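Local atomic coordinates of uncharacterized protein (Bacteroides eggerthii, PDB entry 4FTD), a protein that is of unknown function but pairs an immunoglobulin-like domain with a six-bladed beta-propeller and may take part in carbohydrate metabolism. Residues K211-I217 against V229-V235; G187-N193 against L204-G209; E16-K21 against V33-E39. All coordinates share one frame; numbering follows the deposited sequence.

Contact 1 (K211-I217 against V229-V235); sequences KVSPFKI and VIANINV
The Phe-215 ring meets Ile-233 CD1 and Val-235 CG2 at a slant. The Phe-215 side chain lies alongside Ile-233, and CD2 of the ring comes 4.1 Å from Ile-233 CD1. Val-235 CG2 fills in near the ring's root, while outside the two segments Phe-263 packs edge-to-face with the ring. The other flat group, the Asn-232 amide, is flanked by the Lys-216 chain: Lys-216 CG lies 3.7 Å from Asn-232 OD1, and CE passes ND2. With chi3 bent (75°), the lysine carries its amine on to Lys-186 O and Tyr-218 OH. Replacing Lys-216 with alanine is likely to leave Lys-186 O without this donor and to strip the aliphatic chain from beside the Asn-232 amide.

Antiparallel pairing holds this frame: Ile-233 N donates to Phe-215 O (2.9 Å, 169° at the hydrogen), and the return bond from Phe-215 N is weak. Ile-217 N donates to Ala-231 O at 3.0 Å. Next comes a classic beta bulge, where Ile-230 and Ala-231 both face Ile-217. Ile-217 O is gripped twice, by Ile-230 N at 2.8 Å and by Ala-231 N at 3.2 Å. Ile-217 CD1 packs on Ala-231 CB (3.9 Å), on the sheet face shared with Phe-215 and Ile-233.

Beyond the strands water takes over: one molecule accepts from Val-235 N at 2.9 Å and lies close to the carbonyls of Lys-211 and Ser-213, and another joins Lys-211 NZ to Val-235 O. The chemistry thus divides this propeller hairpin into an apolar, buried face, a polar face where Lys-216 meets Asn-232, and a solvent-mediated mouth.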
# COMPACT_ATOMS: atom_id res chain seq x y z
N LYS A 211 13.75 -32.88 9.35
CA LYS A 211 15.00 -32.47 10.00
C LYS A 211 16.23 -32.61 9.12
O LYS A 211 17.20 -31.88 9.30
CB LYS A 211 15.27 -33.31 11.28
CG LYS A 211 14.17 -33.29 12.36
CD LYS A 211 13.79 -31.88 12.79
CE LYS A 211 13.02 -31.89 14.11
NZ LYS A 211 13.01 -30.52 14.68
N VAL A 212 16.18 -33.61 8.25
CA VAL A 212 17.29 -33.99 7.41
C VAL A 212 17.20 -33.34 6.00
O VAL A 212 18.21 -33.28 5.26
CB VAL A 212 17.33 -35.55 7.36
CG1 VAL A 212 15.99 -36.12 6.86
CG2 VAL A 212 18.51 -36.00 6.55
N SER A 213 16.05 -32.74 5.66
CA SER A 213 15.87 -32.13 4.34
C SER A 213 16.61 -30.75 4.26
O SER A 213 16.31 -29.88 5.07
CB SER A 213 14.38 -31.95 4.11
OG SER A 213 14.13 -31.38 2.86
N PRO A 214 17.51 -30.55 3.28
CA PRO A 214 18.22 -29.27 3.20
C PRO A 214 17.27 -28.05 3.12
O PRO A 214 16.31 -28.05 2.35
CB PRO A 214 19.04 -29.39 1.92
CG PRO A 214 19.25 -30.87 1.73
CD PRO A 214 17.95 -31.47 2.20
N PHE A 215 17.53 -27.08 3.99
CA PHE A 215 16.83 -25.83 3.99
C PHE A 215 17.77 -24.75 3.48
O PHE A 215 18.55 -24.22 4.22
CB PHE A 215 16.26 -25.56 5.39
CG PHE A 215 15.31 -24.38 5.46
CD1 PHE A 215 14.34 -24.15 4.47
CD2 PHE A 215 15.26 -23.60 6.62
CE1 PHE A 215 13.45 -23.09 4.56
CE2 PHE A 215 14.35 -22.54 6.72
CZ PHE A 215 13.44 -22.30 5.71
N LYS A 216 17.67 -24.49 2.18
CA LYS A 216 18.65 -23.71 1.46
C LYS A 216 18.08 -22.38 1.06
O LYS A 216 16.87 -22.28 0.84
CB LYS A 216 19.15 -24.51 0.26
CG LYS A 216 19.79 -25.84 0.66
CD LYS A 216 20.24 -26.67 -0.52
CE LYS A 216 21.49 -26.08 -1.12
NZ LYS A 216 21.84 -26.84 -2.34
N ILE A 217 18.95 -21.37 1.05
CA ILE A 217 18.64 -20.02 0.61
C ILE A 217 19.67 -19.67 -0.46
O ILE A 217 20.89 -19.87 -0.28
CB ILE A 217 18.70 -18.98 1.73
CG1 ILE A 217 17.82 -19.44 2.93
CG2 ILE A 217 18.28 -17.61 1.25
CD1 ILE A 217 17.91 -18.55 4.15
N VAL A 229 24.60 -20.11 -3.27
CA VAL A 229 24.00 -20.69 -2.08
C VAL A 229 24.54 -19.84 -0.92
O VAL A 229 25.74 -19.77 -0.73
CB VAL A 229 24.39 -22.15 -1.86
CG1 VAL A 229 23.50 -22.73 -0.78
CG2 VAL A 229 24.34 -22.94 -3.19
N ILE A 230 23.64 -19.19 -0.19
CA ILE A 230 24.01 -18.39 0.99
C ILE A 230 23.63 -19.05 2.31
O ILE A 230 24.09 -18.62 3.35
CB ILE A 230 23.51 -16.90 0.90
CG1 ILE A 230 21.99 -16.77 0.89
CG2 ILE A 230 24.13 -16.25 -0.32
CD1 ILE A 230 21.48 -15.34 1.08
N ALA A 231 22.83 -20.11 2.28
CA ALA A 231 22.53 -20.90 3.49
C ALA A 231 22.17 -22.29 3.11
O ALA A 231 21.56 -22.53 2.04
CB ALA A 231 21.39 -20.30 4.29
N ASN A 232 22.54 -23.21 3.98
CA ASN A 232 22.21 -24.61 3.90
C ASN A 232 22.01 -25.08 5.35
O ASN A 232 22.90 -25.61 5.98
CB ASN A 232 23.27 -25.38 3.08
CG ASN A 232 22.82 -26.78 2.73
OD1 ASN A 232 21.91 -27.29 3.33
ND2 ASN A 232 23.51 -27.41 1.82
N ILE A 233 20.81 -24.82 5.86
CA ILE A 233 20.47 -24.92 7.26
C ILE A 233 20.05 -26.34 7.56
O ILE A 233 19.19 -26.93 6.87
CB ILE A 233 19.36 -23.92 7.63
CG1 ILE A 233 19.85 -22.48 7.40
CG2 ILE A 233 18.84 -24.16 9.05
CD1 ILE A 233 18.73 -21.45 7.35
N ASN A 234 20.77 -26.93 8.51
CA ASN A 234 20.47 -28.25 9.05
C ASN A 234 19.47 -28.02 10.17
O ASN A 234 19.87 -27.67 11.27
CB ASN A 234 21.73 -28.91 9.60
CG ASN A 234 21.50 -30.34 9.99
OD1 ASN A 234 20.40 -30.75 10.37
ND2 ASN A 234 22.55 -31.14 9.88
N VAL A 235 18.20 -28.27 9.90
CA VAL A 235 17.13 -27.99 10.86
C VAL A 235 17.27 -28.89 12.08
O VAL A 235 16.95 -28.48 13.20
CB VAL A 235 15.73 -28.09 10.19
CG1 VAL A 235 14.60 -27.95 11.23
CG2 VAL A 235 15.61 -26.97 9.14
O HOH W 1 17.74 -29.81 7.47
O HOH W 2 15.67 -29.72 15.40

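Contact 2 (G187-N193 against L204-G209); sequences GGTYDYN and LSSLSG
Tyr-190 and Leu-207 form the antiparallel hydrogen-bonded pair of this hairpin. Tyr-190 N donates to Leu-207 O at 3.2 Å and Leu-207 N returns to Tyr-190 O at 3.1 Å (169° at the hydrogen). Thr-189 also faces Leu-207, giving a classic beta bulge. Further along, past the corner at Asp-191, Asn-193 N gives Ser-205 O a more bent bond of 3.0 Å (133°).

Leu-207 swings CG to the far side from its amide N, which lays CD2 over one face of the Tyr-190 ring, 3.6 Å from the centroid and 8° off the normal, a CH-pi contact. Arg-153 adds a cation-pi interaction with that ring.

Most polar side chains are satisfied outside the two segments: Asn-193 ND2 on Gly-246 O, Ser-205 OG on Tyr-251 OH, Asp-191 OD2 in a salt bridge with Lys-186. Asp-191 OD1 takes a weak bond from Gly-187 N. Ser-206 OG bonds to Pro-214 O and Lys-216 N, and Ser-208 OG to Ser-213 O.

Ser-206 and Ser-208 tie strand 201-207 and the loop after it to strand 215-220 and the chain just before it, whereas Tyr-190 and Asn-193 touch Arg-139 of strand 138-143 in another four-stranded sheet.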
# COMPACT_ATOMS: atom_id res chain seq x y z
N GLY A 187 17.94 -29.51 -3.77
CA GLY A 187 17.98 -29.87 -2.35
C GLY A 187 16.74 -29.39 -1.59
O GLY A 187 16.37 -28.20 -1.65
N GLY A 188 16.18 -30.28 -0.79
CA GLY A 188 14.97 -30.01 -0.06
C GLY A 188 13.84 -30.78 -0.70
O GLY A 188 13.98 -31.31 -1.77
N THR A 189 12.73 -30.92 0.02
CA THR A 189 11.51 -31.51 -0.52
C THR A 189 11.01 -30.77 -1.77
O THR A 189 10.58 -31.39 -2.75
CB THR A 189 10.43 -31.56 0.59
OG1 THR A 189 11.00 -32.27 1.69
CG2 THR A 189 9.13 -32.25 0.10
N TYR A 190 11.08 -29.44 -1.75
CA TYR A 190 10.97 -28.64 -2.99
C TYR A 190 12.26 -27.90 -3.14
O TYR A 190 12.85 -27.40 -2.16
CB TYR A 190 9.83 -27.61 -3.02
CG TYR A 190 8.41 -28.08 -2.68
CD1 TYR A 190 8.02 -29.39 -2.79
CD2 TYR A 190 7.41 -27.12 -2.34
CE1 TYR A 190 6.71 -29.79 -2.50
CE2 TYR A 190 6.10 -27.52 -2.05
CZ TYR A 190 5.75 -28.86 -2.13
OH TYR A 190 4.47 -29.30 -1.81
N ASP A 191 12.74 -27.82 -4.36
CA ASP A 191 14.00 -27.10 -4.61
C ASP A 191 13.89 -25.60 -4.27
O ASP A 191 14.85 -24.95 -3.97
CB ASP A 191 14.35 -27.21 -6.07
CG ASP A 191 14.77 -28.63 -6.50
OD1 ASP A 191 15.21 -29.43 -5.67
OD2 ASP A 191 14.65 -28.88 -7.71
N TYR A 192 12.71 -25.04 -4.52
CA TYR A 192 12.37 -23.66 -4.19
C TYR A 192 10.84 -23.58 -3.99
O TYR A 192 10.08 -24.40 -4.50
CB TYR A 192 12.88 -22.65 -5.19
CG TYR A 192 12.97 -23.22 -6.59
CD1 TYR A 192 11.82 -23.34 -7.36
CD2 TYR A 192 14.17 -23.65 -7.11
CE1 TYR A 192 11.87 -23.93 -8.61
CE2 TYR A 192 14.24 -24.23 -8.40
CZ TYR A 192 13.08 -24.36 -9.11
OH TYR A 192 13.05 -24.89 -10.33
N ASN A 193 10.45 -22.57 -3.25
CA ASN A 193 9.08 -22.37 -2.85
C ASN A 193 8.79 -20.92 -2.59
O ASN A 193 8.02 -20.33 -3.33
CB ASN A 193 8.75 -23.23 -1.64
CG ASN A 193 7.24 -23.33 -1.37
OD1 ASN A 193 6.48 -23.55 -2.30
ND2 ASN A 193 6.81 -23.19 -0.10
N LEU A 204 15.74 -16.89 -3.12
CA LEU A 204 14.81 -18.00 -3.08
C LEU A 204 15.16 -18.92 -1.92
O LEU A 204 16.31 -19.05 -1.57
CB LEU A 204 14.83 -18.81 -4.38
CG LEU A 204 14.44 -18.21 -5.74
CD1 LEU A 204 14.45 -19.30 -6.79
CD2 LEU A 204 13.08 -17.55 -5.70
N SER A 205 14.16 -19.64 -1.39
CA SER A 205 14.39 -20.62 -0.37
C SER A 205 13.70 -21.94 -0.73
O SER A 205 12.61 -21.93 -1.32
CB SER A 205 13.91 -20.11 0.98
OG SER A 205 12.57 -19.56 0.93
N SER A 206 14.32 -23.05 -0.32
CA SER A 206 13.75 -24.37 -0.53
C SER A 206 12.62 -24.63 0.47
O SER A 206 12.37 -23.79 1.37
CB SER A 206 14.85 -25.45 -0.41
OG SER A 206 15.29 -25.68 0.91
N LEU A 207 11.96 -25.76 0.30
CA LEU A 207 11.00 -26.31 1.24
C LEU A 207 11.71 -27.53 1.86
O LEU A 207 12.08 -28.46 1.14
CB LEU A 207 9.65 -26.73 0.62
CG LEU A 207 8.75 -27.38 1.71
CD1 LEU A 207 7.96 -26.27 2.30
CD2 LEU A 207 7.81 -28.41 1.13
N SER A 208 11.95 -27.46 3.19
CA SER A 208 12.54 -28.53 3.95
C SER A 208 11.42 -29.35 4.58
O SER A 208 10.76 -28.86 5.50
CB SER A 208 13.44 -27.96 5.09
OG SER A 208 13.90 -28.98 5.97
N GLY A 209 11.24 -30.59 4.14
CA GLY A 209 10.18 -31.46 4.66
C GLY A 209 10.47 -32.26 5.93
O GLY A 209 9.63 -33.01 6.37

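Contact 3 (E16-K21 against V33-E39); sequences ELLSIK and VEGTIDE
Val-33 turns its carbonyl oxygen to Lys-21, whose CA lies 3.2 Å away in a CA-H...O contact with 129° at the hydrogen. Glu-34 then pairs with Lys-21 as an antiparallel non-hydrogen-bonded pair. Its first torsion (chi1 -162°) sends CG away from the amide N and the chain bends at chi2, which brings the carboxylate back toward Ile-20 O. There OE2 of Glu-34 comes 3.5 Å from Ile-20 O; both are acceptors, so no direct bond joins them.

Gly-35 supplies the one direct hydrogen bond between the segments, from its N to Ile-20 O at 2.8 Å and 165°. In place of a direct return bond, a water accepts from Ile-20 N at 2.9 Å and lies close to Gly-35 O and Glu-34 OE2. Glycine suits the spot, since a CB built on it would fall 2.8 Å from Ile-20 CG2.

After Thr-36, Ile-37 points at the first strand and crosses both Leu-17 and Ile-20 at about a right angle. Its CD1 reaches Leu-17 CG at 3.7 Å and lies against Ser-19 CA, while CG1 packs on Ile-20 CG2 at 4.1 Å. Tyr-101 of strand 98-106 also touches Ile-37.

At the far end Glu-39 places OE1 4.3 Å from Glu-16 OE1. These like charges are probably eased by the salt bridges of Glu-39 with Lys-42 and Lys-99, and Tyr-101 OH binds its OE1.

The chemistry therefore changes along these two neighbouring inner strands, probably of the immunoglobulin-like domain, which pair at Lys-21 and Glu-34 and spread apart further on: a single direct bond and a water bridge, then aliphatic packing, then an acidic pair offset by lysines.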
# COMPACT_ATOMS: atom_id res chain seq x y z
N GLU A 16 -29.64 42.68 -11.76
CA GLU A 16 -28.82 41.48 -11.60
C GLU A 16 -27.31 41.70 -11.71
O GLU A 16 -26.84 42.75 -12.17
CB GLU A 16 -29.25 40.35 -12.51
CG GLU A 16 -29.38 40.68 -13.96
CD GLU A 16 -29.94 39.48 -14.67
OE1 GLU A 16 -29.15 38.61 -15.07
OE2 GLU A 16 -31.18 39.39 -14.77
N LEU A 17 -26.58 40.71 -11.19
CA LEU A 17 -25.14 40.70 -11.12
C LEU A 17 -24.69 39.90 -12.30
O LEU A 17 -24.92 38.71 -12.34
CB LEU A 17 -24.67 40.02 -9.83
CG LEU A 17 -23.18 39.93 -9.54
CD1 LEU A 17 -22.62 41.34 -9.44
CD2 LEU A 17 -23.01 39.13 -8.26
N LEU A 18 -24.05 40.57 -13.26
CA LEU A 18 -23.57 39.95 -14.51
C LEU A 18 -22.15 39.32 -14.37
O LEU A 18 -21.85 38.31 -14.99
CB LEU A 18 -23.63 41.01 -15.62
CG LEU A 18 -24.98 41.72 -15.79
CD1 LEU A 18 -24.90 42.90 -16.76
CD2 LEU A 18 -26.02 40.71 -16.25
N SER A 19 -21.28 39.90 -13.55
CA SER A 19 -19.95 39.30 -13.27
C SER A 19 -19.39 39.90 -11.99
O SER A 19 -19.79 40.98 -11.59
CB SER A 19 -18.96 39.51 -14.43
OG SER A 19 -18.57 40.86 -14.54
N ILE A 20 -18.48 39.18 -11.36
CA ILE A 20 -17.91 39.62 -10.09
C ILE A 20 -16.50 39.02 -9.94
O ILE A 20 -16.21 37.90 -10.39
CB ILE A 20 -18.86 39.25 -8.92
CG1 ILE A 20 -18.45 39.99 -7.62
CG2 ILE A 20 -19.02 37.73 -8.81
CD1 ILE A 20 -19.45 39.96 -6.48
N LYS A 21 -15.61 39.81 -9.38
CA LYS A 21 -14.26 39.39 -9.03
C LYS A 21 -13.85 39.95 -7.70
O LYS A 21 -14.28 41.07 -7.33
CB LYS A 21 -13.21 39.72 -10.09
CG LYS A 21 -13.54 40.78 -11.11
CD LYS A 21 -12.31 41.08 -11.97
CE LYS A 21 -12.66 41.76 -13.29
NZ LYS A 21 -11.46 42.31 -14.02
N VAL A 33 -9.55 37.17 -8.63
CA VAL A 33 -10.21 35.86 -8.69
C VAL A 33 -11.67 36.05 -9.15
O VAL A 33 -12.44 36.79 -8.55
CB VAL A 33 -10.21 35.15 -7.33
CG1 VAL A 33 -10.88 33.79 -7.46
CG2 VAL A 33 -8.78 34.98 -6.84
N GLU A 34 -12.01 35.40 -10.24
CA GLU A 34 -13.30 35.52 -10.88
C GLU A 34 -14.34 34.65 -10.13
O GLU A 34 -14.05 33.52 -9.72
CB GLU A 34 -13.17 35.06 -12.34
CG GLU A 34 -14.30 35.51 -13.27
CD GLU A 34 -14.20 36.97 -13.69
OE1 GLU A 34 -13.08 37.41 -14.01
OE2 GLU A 34 -15.24 37.67 -13.73
N GLY A 35 -15.54 35.19 -9.95
CA GLY A 35 -16.64 34.46 -9.33
C GLY A 35 -17.55 33.79 -10.34
O GLY A 35 -17.59 34.20 -11.51
N THR A 36 -18.26 32.75 -9.89
CA THR A 36 -19.28 32.08 -10.68
C THR A 36 -20.65 32.41 -10.07
O THR A 36 -20.89 32.13 -8.91
CB THR A 36 -19.06 30.55 -10.68
OG1 THR A 36 -17.74 30.28 -11.17
CG2 THR A 36 -20.10 29.83 -11.59
N ILE A 37 -21.54 32.98 -10.89
CA ILE A 37 -22.88 33.40 -10.46
C ILE A 37 -23.90 32.40 -10.96
O ILE A 37 -23.95 32.11 -12.14
CB ILE A 37 -23.24 34.80 -11.01
CG1 ILE A 37 -22.13 35.81 -10.62
CG2 ILE A 37 -24.60 35.27 -10.47
CD1 ILE A 37 -22.03 37.01 -11.52
N ASP A 38 -24.69 31.85 -10.05
CA ASP A 38 -25.83 31.00 -10.42
C ASP A 38 -27.06 31.86 -10.19
O ASP A 38 -27.51 32.01 -9.06
CB ASP A 38 -25.87 29.72 -9.58
CG ASP A 38 -26.88 28.71 -10.10
OD1 ASP A 38 -27.97 29.13 -10.54
OD2 ASP A 38 -26.56 27.50 -10.10
N GLU A 39 -27.60 32.43 -11.26
CA GLU A 39 -28.72 33.37 -11.14
C GLU A 39 -30.02 32.76 -10.61
O GLU A 39 -30.75 33.42 -9.88
CB GLU A 39 -28.98 34.08 -12.48
CG GLU A 39 -30.08 35.14 -12.43
CD GLU A 39 -29.78 36.27 -11.47
OE1 GLU A 39 -28.59 36.58 -11.27
OE2 GLU A 39 -30.74 36.85 -10.92
O HOH W 3 -18.03 36.61 -12.73

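Along the chain contact 3 comes first, then contact 2, then contact 1, each closing before the next opens. Contacts 2 and 1 have centres about 9 Å apart and share one four-stranded antiparallel sheet, 190-198, 201-207, 215-220 and 228-233, presumably a single propeller blade. Contact 2 joins its first two strands and contact 1 its last two; the middle strands are neighbours, so together the contacts span the blade. Contact 3 belongs to a separate mixed sheet, probably that of the immunoglobulin-like domain, with its centre about 76 Å from that of contact 1 and on the opposite side of the chain's centre. This separation reflects an elongated, two-part molecule.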